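Local coordinates for protein cellobiose 2-epimerase (Spirochaeta thermophila DSM 6192, PDB 5ZIG) that probably catalyses the reversible epimerization of cellobiose to 4-O-beta-D-glucopyranosyl-D-mannose, at residues F89-L94 against V106-G110; L151-R155 against D171-P175. Numbering follows the deposited sequence.

In this (alpha/alpha)6 barrel of the N-acylglucosamine 2-epimerase family, both contacts show a loop folding back on the end of the helix that precedes it. Contact 1 does this for helix 77-94, contact 2 for helix 139-156, the next but one along the chain. They are in series, with centres 21 Å apart and nearest atoms about 9 Å apart, so they do not touch. The connection is indirect: Arg-100, in the loop between the two segments of contact 1, meets Leu-151 and Trp-172 of contact 2. Both lie peripherally, 22 and 23 Å from the chain centre.

Contact 1 (F89-L94 against V106-G110); sequences FLTHAL and VHPDG
A tight turn can pack against a helix without hydrogen bonds. Residues 89-94 lie toward the C-terminal end of helix 77-94, which widens into a pi-type turn: Phe-89 O accepts Ala-93 N at 3.1 Å and, weakly, Leu-94 N at 3.3 Å. In this helical-hairpin barrel, the turn between strands 105-106 and 117-118 folds back on it. Val-106 leaves its strand in extended conformation, its side chain (chi1 m) facing the helix; Val-106 CG1 lies 3.7 Å from Leu-94 CD2, and Val-106 CG2 3.7 Å from Phe-89 CZ. His-107 opens a type I beta turn, closed by Gly-110 N to His-107 O at 2.6 Å. Pro-108 and Asp-109 occupy the middle positions with side chains directed away; Pro-108 O, hydrogen-bonded to Lys-55, comes within 3.8 Å of Phe-89 CZ (chi1 t). At Gly-110 (phi 97°, psi -3°) the backbones come closest, with CA atoms of Ala-93 and Gly-110 4.6 Å apart and Gly-110 CA 3.6 Å from Ala-93 CB. A CB on Gly-110 would clash with that of Ala-93 and jam against the preceding carbonyl, so angles and fit both call for glycine; van der Waals packing alone joins these two segments.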
ATOM      1  N   PHE A  89      -5.899  15.842  12.084  1.00 26.49           N
ATOM      2  CA  PHE A  89      -7.150  15.092  12.017  1.00 25.24           C
ATOM      3  C   PHE A  89      -6.953  13.646  12.434  1.00 32.84           C
ATOM      4  O   PHE A  89      -7.839  13.051  13.063  1.00 34.68           O
ATOM      5  CB  PHE A  89      -7.751  15.146  10.614  1.00 22.22           C
ATOM      6  CG  PHE A  89      -9.202  14.735  10.573  1.00 20.54           C
ATOM      7  CD1 PHE A  89     -10.198  15.611  10.985  1.00 20.65           C
ATOM      8  CD2 PHE A  89      -9.565  13.468  10.143  1.00 20.55           C
ATOM      9  CE1 PHE A  89     -11.550  15.230  10.968  1.00 26.34           C
ATOM     10  CE2 PHE A  89     -10.900  13.074  10.117  1.00 22.58           C
ATOM     11  CZ  PHE A  89     -11.901  13.959  10.543  1.00 24.09           C
ATOM     12  N   LEU A  90      -5.808  13.062  12.077  1.00 25.60           N
ATOM     13  CA  LEU A  90      -5.495  11.715  12.525  1.00 25.56           C
ATOM     14  C   LEU A  90      -5.399  11.642  14.045  1.00 25.42           C
ATOM     15  O   LEU A  90      -5.860  10.674  14.659  1.00 28.13           O
ATOM     16  CB  LEU A  90      -4.187  11.248  11.898  1.00 20.02           C
ATOM     17  CG  LEU A  90      -3.768   9.865  12.358  1.00 19.96           C
ATOM     18  CD1 LEU A  90      -4.744   8.820  11.836  1.00 20.03           C
ATOM     19  CD2 LEU A  90      -2.308   9.593  11.925  1.00 23.18           C
ATOM     20  N   THR A  91      -4.809  12.648  14.672  1.00 26.23           N
ATOM     21  CA  THR A  91      -4.498  12.513  16.082  1.00 30.14           C
ATOM     22  C   THR A  91      -5.520  13.156  17.005  1.00 24.78           C
ATOM     23  O   THR A  91      -5.455  12.913  18.209  1.00 24.26           O
ATOM     24  CB  THR A  91      -3.108  13.084  16.386  1.00 28.84           C
ATOM     25  OG1 THR A  91      -3.038  14.455  15.984  1.00 37.41           O
ATOM     26  CG2 THR A  91      -2.057  12.271  15.674  1.00 21.00           C
ATOM     27  N   HIS A  92      -6.457  13.949  16.477  1.00 27.00           N
ATOM     28  CA  HIS A  92      -7.505  14.565  17.270  1.00 28.03           C
ATOM     29  C   HIS A  92      -8.884  13.983  17.009  1.00 36.12           C
ATOM     30  O   HIS A  92      -9.769  14.145  17.854  1.00 41.24           O
ATOM     31  CB  HIS A  92      -7.578  16.076  17.007  1.00 33.55           C
ATOM     32  CG  HIS A  92      -6.371  16.833  17.457  1.00 53.51           C
ATOM     33  ND1 HIS A  92      -5.089  16.484  17.085  1.00 59.89           N
ATOM     34  CD2 HIS A  92      -6.250  17.935  18.235  1.00 57.22           C
ATOM     35  CE1 HIS A  92      -4.231  17.332  17.624  1.00 59.25           C
ATOM     36  NE2 HIS A  92      -4.910  18.223  18.324  1.00 59.84           N
ATOM     37  N   ALA A  93      -9.101  13.348  15.856  1.00 29.61           N
ATOM     38  CA  ALA A  93     -10.375  12.712  15.549  1.00 20.52           C
ATOM     39  C   ALA A  93     -10.274  11.192  15.529  1.00 23.67           C
ATOM     40  O   ALA A  93     -10.990  10.518  16.282  1.00 22.37           O
ATOM     41  CB  ALA A  93     -10.926  13.235  14.213  1.00 34.08           C
ATOM     42  N   LEU A  94      -9.375  10.624  14.711  1.00 21.37           N
ATOM     43  CA  LEU A  94      -9.308   9.168  14.591  1.00 23.52           C
ATOM     44  C   LEU A  94      -8.644   8.498  15.798  1.00 22.98           C
ATOM     45  O   LEU A  94      -8.865   7.301  16.043  1.00 23.39           O
ATOM     46  CB  LEU A  94      -8.583   8.803  13.291  1.00 25.68           C
ATOM     47  CG  LEU A  94      -9.449   9.147  12.063  1.00 27.64           C
ATOM     48  CD1 LEU A  94      -8.601   9.538  10.839  1.00 20.48           C
ATOM     49  CD2 LEU A  94     -10.446   8.014  11.719  1.00 21.55           C
ATOM     50  N   VAL A 106     -14.559   8.030  11.304  1.00 25.85           N
ATOM     51  CA  VAL A 106     -15.265   9.044  12.061  1.00 22.61           C
ATOM     52  C   VAL A 106     -16.173   9.810  11.117  1.00 25.16           C
ATOM     53  O   VAL A 106     -16.065   9.713   9.894  1.00 35.53           O
ATOM     54  CB  VAL A 106     -14.312   9.988  12.834  1.00 26.14           C
ATOM     55  CG1 VAL A 106     -13.300   9.191  13.697  1.00 24.27           C
ATOM     56  CG2 VAL A 106     -13.583  10.915  11.879  1.00 30.18           C
ATOM     57  N   HIS A 107     -17.067  10.591  11.719  1.00 26.72           N
ATOM     58  CA  HIS A 107     -17.937  11.482  10.978  1.00 24.94           C
ATOM     59  C   HIS A 107     -17.147  12.663  10.432  1.00 28.85           C
ATOM     60  O   HIS A 107     -16.040  12.943  10.901  1.00 29.91           O
ATOM     61  CB  HIS A 107     -19.056  11.981  11.885  1.00 28.94           C
ATOM     62  CG  HIS A 107     -20.029  10.910  12.264  1.00 29.56           C
ATOM     63  ND1 HIS A 107     -21.167  10.650  11.534  1.00 33.80           N
ATOM     64  CD2 HIS A 107     -20.023  10.017  13.284  1.00 27.66           C
ATOM     65  CE1 HIS A 107     -21.833   9.654  12.098  1.00 35.21           C
ATOM     66  NE2 HIS A 107     -21.156   9.249  13.158  1.00 31.26           N
ATOM     67  N   PRO A 108     -17.693  13.365   9.404  1.00 28.86           N
ATOM     68  CA  PRO A 108     -17.054  14.601   8.920  1.00 29.30           C
ATOM     69  C   PRO A 108     -16.405  15.449  10.012  1.00 29.25           C
ATOM     70  O   PRO A 108     -15.218  15.787   9.888  1.00 23.58           O
ATOM     71  CB  PRO A 108     -18.215  15.335   8.236  1.00 26.77           C
ATOM     72  CG  PRO A 108     -19.086  14.179   7.678  1.00 25.12           C
ATOM     73  CD  PRO A 108     -18.812  12.948   8.535  1.00 25.81           C
ATOM     74  N   ASP A 109     -17.140  15.760  11.098  1.00 32.52           N
ATOM     75  CA  ASP A 109     -16.605  16.592  12.179  1.00 23.84           C
ATOM     76  C   ASP A 109     -15.645  15.847  13.095  1.00 30.23           C
ATOM     77  O   ASP A 109     -15.106  16.451  14.029  1.00 29.46           O
ATOM     78  CB  ASP A 109     -17.750  17.217  13.004  1.00 26.25           C
ATOM     79  CG  ASP A 109     -18.549  16.199  13.847  1.00 28.22           C
ATOM     80  OD1 ASP A 109     -18.263  14.979  13.867  1.00 25.38           O
ATOM     81  OD2 ASP A 109     -19.520  16.651  14.490  1.00 32.79           O
ATOM     82  N   GLY A 110     -15.394  14.565  12.854  1.00 35.62           N
ATOM     83  CA  GLY A 110     -14.455  13.830  13.668  1.00 39.34           C
ATOM     84  C   GLY A 110     -15.065  13.013  14.788  1.00 40.46           C
ATOM     85  O   GLY A 110     -14.326  12.312  15.487  1.00 28.22           O
TER

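Contact 2 (L151-R155 against D171-P175)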
ATOM      1  N   LEU A 151       0.723  -1.713  20.810  1.00 19.89           N
ATOM      2  CA  LEU A 151      -0.588  -2.362  20.870  1.00 22.97           C
ATOM      3  C   LEU A 151      -0.656  -3.530  19.903  1.00 30.12           C
ATOM      4  O   LEU A 151      -1.187  -4.600  20.238  1.00 30.65           O
ATOM      5  CB  LEU A 151      -1.698  -1.366  20.546  1.00 25.11           C
ATOM      6  CG  LEU A 151      -2.136  -0.347  21.596  1.00 33.19           C
ATOM      7  CD1 LEU A 151      -3.096   0.640  20.945  1.00 28.63           C
ATOM      8  CD2 LEU A 151      -2.780  -1.038  22.800  1.00 30.64           C
ATOM      9  N   LEU A 152      -0.182  -3.305  18.669  1.00 27.24           N
ATOM     10  CA  LEU A 152      -0.105  -4.364  17.675  1.00 25.92           C
ATOM     11  C   LEU A 152       0.649  -5.583  18.204  1.00 29.95           C
ATOM     12  O   LEU A 152       0.256  -6.728  17.944  1.00 26.68           O
ATOM     13  CB  LEU A 152       0.561  -3.826  16.406  1.00 23.00           C
ATOM     14  CG  LEU A 152      -0.271  -3.079  15.362  1.00 38.13           C
ATOM     15  CD1 LEU A 152      -1.384  -2.228  15.981  1.00 46.34           C
ATOM     16  CD2 LEU A 152       0.631  -2.219  14.487  1.00 35.81           C
ATOM     17  N   GLU A 153       1.741  -5.360  18.941  1.00 22.20           N
ATOM     18  CA  GLU A 153       2.482  -6.488  19.477  1.00 24.59           C
ATOM     19  C   GLU A 153       1.805  -7.020  20.737  1.00 30.94           C
ATOM     20  O   GLU A 153       1.586  -8.228  20.869  1.00 38.08           O
ATOM     21  CB  GLU A 153       3.936  -6.086  19.753  1.00 27.34           C
ATOM     22  CG  GLU A 153       4.699  -5.604  18.505  1.00 20.63           C
ATOM     23  CD  GLU A 153       4.807  -6.671  17.441  1.00 28.55           C
ATOM     24  OE1 GLU A 153       5.408  -7.741  17.708  1.00 27.34           O
ATOM     25  OE2 GLU A 153       4.267  -6.436  16.330  1.00 30.98           O
ATOM     26  N   ASP A 154       1.413  -6.128  21.646  1.00 29.06           N
ATOM     27  CA  ASP A 154       0.917  -6.610  22.936  1.00 26.82           C
ATOM     28  C   ASP A 154      -0.491  -7.198  22.828  1.00 26.87           C
ATOM     29  O   ASP A 154      -0.762  -8.265  23.395  1.00 26.95           O
ATOM     30  CB  ASP A 154       0.986  -5.484  23.975  1.00 39.46           C
ATOM     31  CG  ASP A 154       2.427  -4.967  24.196  1.00 51.56           C
ATOM     32  OD1 ASP A 154       2.607  -3.831  24.707  1.00 47.03           O
ATOM     33  OD2 ASP A 154       3.384  -5.693  23.834  1.00 52.38           O
ATOM     34  N   ARG A 155      -1.397  -6.542  22.099  1.00 28.38           N
ATOM     35  CA  ARG A 155      -2.746  -7.074  21.915  1.00 30.62           C
ATOM     36  C   ARG A 155      -2.939  -7.800  20.590  1.00 39.70           C
ATOM     37  O   ARG A 155      -3.712  -8.759  20.538  1.00 47.42           O
ATOM     38  CB  ARG A 155      -3.799  -5.958  22.014  1.00 27.90           C
ATOM     39  CG  ARG A 155      -3.702  -5.064  23.255  1.00 38.07           C
ATOM     40  CD  ARG A 155      -3.913  -5.843  24.552  1.00 45.84           C
ATOM     41  NE  ARG A 155      -5.204  -6.531  24.587  1.00 46.70           N
ATOM     42  CZ  ARG A 155      -5.339  -7.848  24.690  1.00 42.88           C
ATOM     43  NH1 ARG A 155      -4.263  -8.622  24.773  1.00 43.51           N
ATOM     44  NH2 ARG A 155      -6.542  -8.396  24.710  1.00 41.41           N
ATOM     45  N   ASP A 171     -12.013  -1.480  23.065  1.00 35.53           N
ATOM     46  CA  ASP A 171     -11.134  -1.557  24.226  1.00 28.30           C
ATOM     47  C   ASP A 171      -9.955  -2.503  24.033  1.00 29.50           C
ATOM     48  O   ASP A 171      -9.210  -2.732  24.993  1.00 35.14           O
ATOM     49  CB  ASP A 171     -11.939  -1.971  25.473  1.00 31.84           C
ATOM     50  CG  ASP A 171     -12.635  -3.324  25.314  1.00 41.53           C
ATOM     51  OD1 ASP A 171     -12.204  -4.145  24.468  1.00 39.12           O
ATOM     52  OD2 ASP A 171     -13.614  -3.580  26.044  1.00 44.52           O
ATOM     53  N   TRP A 172      -9.789  -3.068  22.832  1.00 32.55           N
ATOM     54  CA  TRP A 172      -8.704  -3.979  22.447  1.00 26.90           C
ATOM     55  C   TRP A 172      -8.747  -5.300  23.209  1.00 34.62           C
ATOM     56  O   TRP A 172      -7.719  -5.987  23.332  1.00 38.08           O
ATOM     57  CB  TRP A 172      -7.323  -3.334  22.625  1.00 26.82           C
ATOM     58  CG  TRP A 172      -6.932  -2.283  21.611  1.00 37.33           C
ATOM     59  CD1 TRP A 172      -7.055  -0.933  21.752  1.00 35.88           C
ATOM     60  CD2 TRP A 172      -6.307  -2.495  20.331  1.00 32.66           C
ATOM     61  NE1 TRP A 172      -6.570  -0.292  20.636  1.00 30.15           N
ATOM     62  CE2 TRP A 172      -6.093  -1.225  19.757  1.00 32.11           C
ATOM     63  CE3 TRP A 172      -5.891  -3.633  19.628  1.00 31.33           C
ATOM     64  CZ2 TRP A 172      -5.508  -1.059  18.498  1.00 25.72           C
ATOM     65  CZ3 TRP A 172      -5.300  -3.460  18.364  1.00 23.15           C
ATOM     66  CH2 TRP A 172      -5.125  -2.186  17.823  1.00 21.29           C
ATOM     67  N   SER A 173      -9.917  -5.690  23.708  1.00 28.31           N
ATOM     68  CA  SER A 173     -10.029  -6.881  24.540  1.00 29.90           C
ATOM     69  C   SER A 173     -10.381  -8.139  23.760  1.00 34.65           C
ATOM     70  O   SER A 173      -9.946  -9.230  24.139  1.00 37.86           O
ATOM     71  CB  SER A 173     -11.106  -6.676  25.617  1.00 36.16           C
ATOM     72  OG  SER A 173     -12.409  -6.844  25.084  1.00 32.34           O
ATOM     73  N   THR A 174     -11.181  -8.014  22.704  1.00 37.09           N
ATOM     74  CA  THR A 174     -11.806  -9.139  22.021  1.00 29.00           C
ATOM     75  C   THR A 174     -11.411  -9.145  20.551  1.00 33.90           C
ATOM     76  O   THR A 174     -11.741  -8.192  19.827  1.00 21.01           O
ATOM     77  CB  THR A 174     -13.331  -9.035  22.166  1.00 40.74           C
ATOM     78  OG1 THR A 174     -13.685  -9.124  23.550  1.00 42.78           O
ATOM     79  CG2 THR A 174     -14.050 -10.121  21.358  1.00 42.45           C
ATOM     80  N   PRO A 175     -10.697 -10.156  20.056  1.00 34.26           N
ATOM     81  CA  PRO A 175     -10.392 -10.188  18.624  1.00 36.66           C
ATOM     82  C   PRO A 175     -11.660 -10.381  17.808  1.00 29.10           C
ATOM     83  O   PRO A 175     -12.594 -11.076  18.217  1.00 28.91           O
ATOM     84  CB  PRO A 175      -9.428 -11.378  18.480  1.00 39.80           C
ATOM     85  CG  PRO A 175      -9.620 -12.201  19.727  1.00 40.23           C
ATOM     86  CD  PRO A 175     -10.041 -11.249  20.802  1.00 32.73           C
TER
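How a loop meets a helix end while satisfying its own polar groups is well illustrated by Trp-172. Its backbone adopts a left-handed conformation (phi 65°, psi 24°), and its carbonyl faces the last turn of the helix, where Arg-155 meets it edge-on: Arg-155 NE donates to Trp-172 O at 2.9 Å, and NH2 adds a weak bond to the same Trp-172 O at 3.0 Å. The guanidinium thus supplies the Trp-172 carbonyl with side-chain donors from across the contact. The arginine's own backbone N is spent inside the helix: Arg-155 N donates to Leu-151 O at 2.7 Å.

The indole lies against apolar atoms. Leu-151 CB sits over one face, Leu-151 CD1 is 3.7 Å from Trp-172 CE2, Leu-152 CD1 is 4.2 Å from Trp-172 CH2, and Arg-155 CB approaches Trp-172 CE3 obliquely at 3.9 Å, while the ring nitrogen NE1 bonds to Arg-100 O.

On either side of the tryptophan along the chain, the loop bonds to itself: in an Asx turn, Asp-171 OD1 accepts Ser-173 N at 2.9 Å, and it also accepts Ser-173 OG at 2.8 Å; Thr-174 OG1 in turn donates to Ser-173 OG at 3.0 Å. Thr-169 OG1 bonds to both Asp-171 OD1 and the backbone N of Thr-174.

In the fold, the loop between strands 167-168 and 175-176 thus rests on the end of helix 139-156, and helix 119-136 also borders the indole through Leu-119 and Asn-122.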